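Local structure of PTS-dependent dihydroxyacetone kinase operon regulatory protein (Escherichia coli, 4LRZ) at residues Met27-Trp32 against Phe136-Trp141. The protein activates transcription of the dhaKLM dihydroxyacetone kinase operon from a sigma-70 promoter and represses its own expression. Numbering follows the deposited sequence.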
ATOM      1  N   MET F  27      -6.673 -20.411  36.959  1.00 50.47           N
ATOM      2  CA  MET F  27      -6.345 -19.042  37.246  1.00 48.96           C
ATOM      3  C   MET F  27      -7.421 -18.510  38.181  1.00 47.78           C
ATOM      4  O   MET F  27      -8.591 -18.887  38.087  1.00 47.14           O
ATOM      5  CB  MET F  27      -6.369 -18.261  35.906  1.00 48.68           C
ATOM      6  CG  MET F  27      -5.120 -17.445  35.490  1.00 51.04           C
ATOM      7  SD  MET F  27      -5.408 -16.330  33.994  1.00 54.17           S
ATOM      8  CE  MET F  27      -5.946 -17.635  32.883  1.00 46.21           C
ATOM      9  N   LYS F  28      -7.028 -17.606  39.061  1.00 46.97           N
ATOM     10  CA  LYS F  28      -7.968 -16.972  39.982  1.00 47.15           C
ATOM     11  C   LYS F  28      -8.080 -15.473  39.688  1.00 46.17           C
ATOM     12  O   LYS F  28      -7.124 -14.847  39.225  1.00 44.48           O
ATOM     13  CB  LYS F  28      -7.522 -17.215  41.425  1.00 47.61           C
ATOM     14  CG  LYS F  28      -7.322 -18.696  41.731  1.00 50.07           C
ATOM     15  CD  LYS F  28      -6.070 -18.948  42.564  1.00 54.34           C
ATOM     16  CE  LYS F  28      -6.384 -19.309  44.037  1.00 59.12           C
ATOM     17  NZ  LYS F  28      -5.183 -19.041  44.926  1.00 60.29           N
ATOM     18  N   ARG F  29      -9.257 -14.920  39.977  1.00 46.76           N
ATOM     19  CA  ARG F  29      -9.564 -13.509  39.795  1.00 47.10           C
ATOM     20  C   ARG F  29      -8.723 -12.564  40.656  1.00 47.17           C
ATOM     21  O   ARG F  29      -8.444 -11.436  40.244  1.00 46.50           O
ATOM     22  CB  ARG F  29     -11.065 -13.256  40.007  1.00 48.28           C
ATOM     23  CG  ARG F  29     -11.951 -13.915  38.920  1.00 51.52           C
ATOM     24  CD  ARG F  29     -13.438 -13.600  39.052  1.00 56.70           C
ATOM     25  NE  ARG F  29     -14.013 -12.917  37.880  1.00 63.00           N
ATOM     26  CZ  ARG F  29     -13.861 -11.619  37.599  1.00 66.20           C
ATOM     27  NH1 ARG F  29     -13.113 -10.850  38.395  1.00 68.35           N
ATOM     28  NH2 ARG F  29     -14.437 -11.084  36.520  1.00 64.29           N
ATOM     29  N   GLU F  30      -8.303 -12.987  41.840  1.00 47.77           N
ATOM     30  CA  GLU F  30      -7.660 -12.007  42.734  1.00 48.47           C
ATOM     31  C   GLU F  30      -6.146 -12.029  42.735  1.00 46.76           C
ATOM     32  O   GLU F  30      -5.548 -11.217  43.401  1.00 47.00           O
ATOM     33  CB  GLU F  30      -8.168 -12.086  44.186  1.00 50.11           C
ATOM     34  CG  GLU F  30      -9.419 -12.938  44.390  1.00 56.71           C
ATOM     35  CD  GLU F  30      -9.176 -14.400  44.026  1.00 61.75           C
ATOM     36  OE1 GLU F  30      -8.106 -14.935  44.420  1.00 62.30           O
ATOM     37  OE2 GLU F  30     -10.049 -14.990  43.335  1.00 64.06           O
ATOM     38  N   THR F  31      -5.517 -12.956  42.029  1.00 45.62           N
ATOM     39  CA  THR F  31      -4.065 -13.042  42.122  1.00 45.33           C
ATOM     40  C   THR F  31      -3.405 -12.147  41.096  1.00 45.25           C
ATOM     41  O   THR F  31      -3.971 -11.883  40.018  1.00 44.47           O
ATOM     42  CB  THR F  31      -3.541 -14.472  41.963  1.00 46.02           C
ATOM     43  OG1 THR F  31      -4.112 -15.061  40.783  1.00 45.93           O
ATOM     44  CG2 THR F  31      -3.879 -15.352  43.253  1.00 46.18           C
ATOM     45  N   TRP F  32      -2.211 -11.670  41.441  1.00 45.13           N
ATOM     46  CA  TRP F  32      -1.389 -10.887  40.523  1.00 44.65           C
ATOM     47  C   TRP F  32       0.028 -10.987  41.009  1.00 44.91           C
ATOM     48  O   TRP F  32       0.288 -10.869  42.204  1.00 45.94           O
ATOM     49  CB  TRP F  32      -1.838  -9.411  40.467  1.00 44.60           C
ATOM     50  CG  TRP F  32      -1.273  -8.624  39.298  1.00 44.75           C
ATOM     51  CD1 TRP F  32      -0.159  -7.828  39.306  1.00 44.96           C
ATOM     52  CD2 TRP F  32      -1.800  -8.561  37.956  1.00 43.51           C
ATOM     53  NE1 TRP F  32       0.035  -7.259  38.060  1.00 44.68           N
ATOM     54  CE2 TRP F  32      -0.952  -7.689  37.212  1.00 43.50           C
ATOM     55  CE3 TRP F  32      -2.917  -9.128  37.320  1.00 39.95           C
ATOM     56  CZ2 TRP F  32      -1.167  -7.395  35.853  1.00 40.16           C
ATOM     57  CZ3 TRP F  32      -3.134  -8.828  35.958  1.00 42.25           C
ATOM     58  CH2 TRP F  32      -2.258  -7.963  35.248  1.00 40.27           C
ATOM     59  N   PHE F 136     -10.800 -10.444  33.741  1.00 40.24           N
ATOM     60  CA  PHE F 136     -10.811 -11.549  34.714  1.00 41.05           C
ATOM     61  C   PHE F 136     -10.129 -11.154  36.030  1.00 41.19           C
ATOM     62  O   PHE F 136     -10.683 -11.335  37.114  1.00 42.56           O
ATOM     63  CB  PHE F 136     -10.169 -12.784  34.108  1.00 41.21           C
ATOM     64  CG  PHE F 136     -10.296 -14.026  34.963  1.00 44.00           C
ATOM     65  CD1 PHE F 136     -11.480 -14.792  34.942  1.00 44.51           C
ATOM     66  CD2 PHE F 136      -9.235 -14.446  35.780  1.00 42.56           C
ATOM     67  CE1 PHE F 136     -11.603 -15.952  35.710  1.00 45.40           C
ATOM     68  CE2 PHE F 136      -9.356 -15.624  36.550  1.00 42.26           C
ATOM     69  CZ  PHE F 136     -10.542 -16.359  36.516  1.00 44.12           C
ATOM     70  N   LYS F 137      -8.935 -10.596  35.913  1.00 41.14           N
ATOM     71  CA  LYS F 137      -8.104 -10.178  37.036  1.00 41.80           C
ATOM     72  C   LYS F 137      -8.575  -8.876  37.611  1.00 42.63           C
ATOM     73  O   LYS F 137      -8.691  -7.895  36.878  1.00 42.21           O
ATOM     74  CB  LYS F 137      -6.664  -9.975  36.560  1.00 40.81           C
ATOM     75  CG  LYS F 137      -6.022 -11.223  36.048  1.00 40.18           C
ATOM     76  CD  LYS F 137      -5.941 -12.258  37.127  1.00 40.06           C
ATOM     77  CE  LYS F 137      -4.761 -13.177  36.913  1.00 39.93           C
ATOM     78  NZ  LYS F 137      -4.475 -14.022  38.125  1.00 40.37           N
ATOM     79  N   GLN F 138      -8.794  -8.861  38.929  1.00 43.98           N
ATOM     80  CA  GLN F 138      -9.248  -7.663  39.657  1.00 45.60           C
ATOM     81  C   GLN F 138      -8.302  -6.475  39.543  1.00 44.79           C
ATOM     82  O   GLN F 138      -8.736  -5.324  39.654  1.00 45.20           O
ATOM     83  CB  GLN F 138      -9.472  -7.964  41.146  1.00 46.96           C
ATOM     84  CG  GLN F 138     -10.834  -8.594  41.447  1.00 51.34           C
ATOM     85  CD  GLN F 138     -10.891  -9.345  42.807  1.00 56.67           C
ATOM     86  OE1 GLN F 138     -10.095  -9.093  43.731  1.00 58.29           O
ATOM     87  NE2 GLN F 138     -11.848 -10.269  42.918  1.00 58.17           N
ATOM     88  N   VAL F 139      -7.017  -6.751  39.349  1.00 44.02           N
ATOM     89  CA  VAL F 139      -6.023  -5.686  39.254  1.00 44.05           C
ATOM     90  C   VAL F 139      -6.320  -4.772  38.049  1.00 43.35           C
ATOM     91  O   VAL F 139      -6.026  -3.570  38.087  1.00 44.23           O
ATOM     92  CB  VAL F 139      -4.574  -6.273  39.264  1.00 43.63           C
ATOM     93  CG1 VAL F 139      -3.580  -5.318  38.630  1.00 43.66           C
ATOM     94  CG2 VAL F 139      -4.173  -6.581  40.698  1.00 45.15           C
ATOM     95  N   LEU F 140      -6.976  -5.325  37.030  1.00 42.02           N
ATOM     96  CA  LEU F 140      -7.306  -4.573  35.815  1.00 41.38           C
ATOM     97  C   LEU F 140      -8.650  -3.847  35.828  1.00 42.06           C
ATOM     98  O   LEU F 140      -8.992  -3.193  34.840  1.00 41.45           O
ATOM     99  CB  LEU F 140      -7.194  -5.473  34.573  1.00 39.57           C
ATOM    100  CG  LEU F 140      -5.790  -6.061  34.319  1.00 38.92           C
ATOM    101  CD1 LEU F 140      -5.756  -6.874  33.031  1.00 36.10           C
ATOM    102  CD2 LEU F 140      -4.677  -4.981  34.303  1.00 33.36           C
ATOM    103  N   TRP F 141      -9.393  -3.929  36.931  1.00 43.14           N
ATOM    104  CA  TRP F 141     -10.732  -3.314  36.993  1.00 44.94           C
ATOM    105  C   TRP F 141     -10.720  -1.781  36.887  1.00 44.49           C
ATOM    106  O   TRP F 141     -11.733  -1.178  36.588  1.00 44.69           O
ATOM    107  CB  TRP F 141     -11.499  -3.764  38.233  1.00 46.29           C
ATOM    108  CG  TRP F 141     -11.960  -5.246  38.188  1.00 52.05           C
ATOM    109  CD1 TRP F 141     -11.578  -6.212  37.281  1.00 53.01           C
ATOM    110  CD2 TRP F 141     -12.860  -5.905  39.105  1.00 56.06           C
ATOM    111  NE1 TRP F 141     -12.186  -7.405  37.571  1.00 54.93           N
ATOM    112  CE2 TRP F 141     -12.976  -7.254  38.681  1.00 56.53           C
ATOM    113  CE3 TRP F 141     -13.576  -5.486  40.246  1.00 59.14           C
ATOM    114  CZ2 TRP F 141     -13.783  -8.192  39.357  1.00 60.00           C
ATOM    115  CZ3 TRP F 141     -14.380  -6.426  40.929  1.00 61.00           C
ATOM    116  CH2 TRP F 141     -14.475  -7.760  40.478  1.00 60.94           C
TER
HETATM  117  O   HOH W   1      -6.030  -9.866  40.070  1.00 33.00           O
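Lys137 runs its side chain up to the turn that follows helix 14-26, and Phe136 and Val139 pack to either side of it, against Arg29 and Trp32. Bent about its CB-CG bond (chi2 -62°), the lysine brings NZ to two carbonyls: Lys28 O, at 3.0 Å and nearly along the C=O axis, and Thr31 O, at 2.9 Å but from well above the carbonyl plane. The aliphatic part of the same chain lies at the edge of the Trp32 ring, its CG 3.8 Å from Trp32 CZ3. Val139 covers one face of that indole, CG1 sitting 3.9 Å from the centroid of the five-membered ring in a CH-pi contact, while CG2 meets Trp32 CB; the indole NE1 is hydrogen-bonded to Leu100 O. On the Phe136 ring, Arg29 lays its methylene CG almost centrally over one face, 3.8 Å from the centroid. The guanidinium runs on past the ring, tilted 34° to it, with Phe136 O over one of its faces and Trp20 of helix 14-26 as a cation-pi partner. The backbones are joined directly by a nearly straight bond, Gln138 N to Arg29 O (2.9 Å), and less firmly through a water that donates to Arg29 O and Thr31 O and accepts a weak bond from Val139 N. An alanine in place of Lys137 would remove both ammonium bonds and would probably loosen the turn and the packing along the Trp32 edge. Here the N-terminal segment closes over the loop between strands 128-131 and 143-151 of the GAF domain, in what is probably the protein's sensor part, with the ammonium bonded to two main-chain carbonyls that would probably share its charge, a pairing likely to hold the turn's shape without a carboxylate partner from either segment.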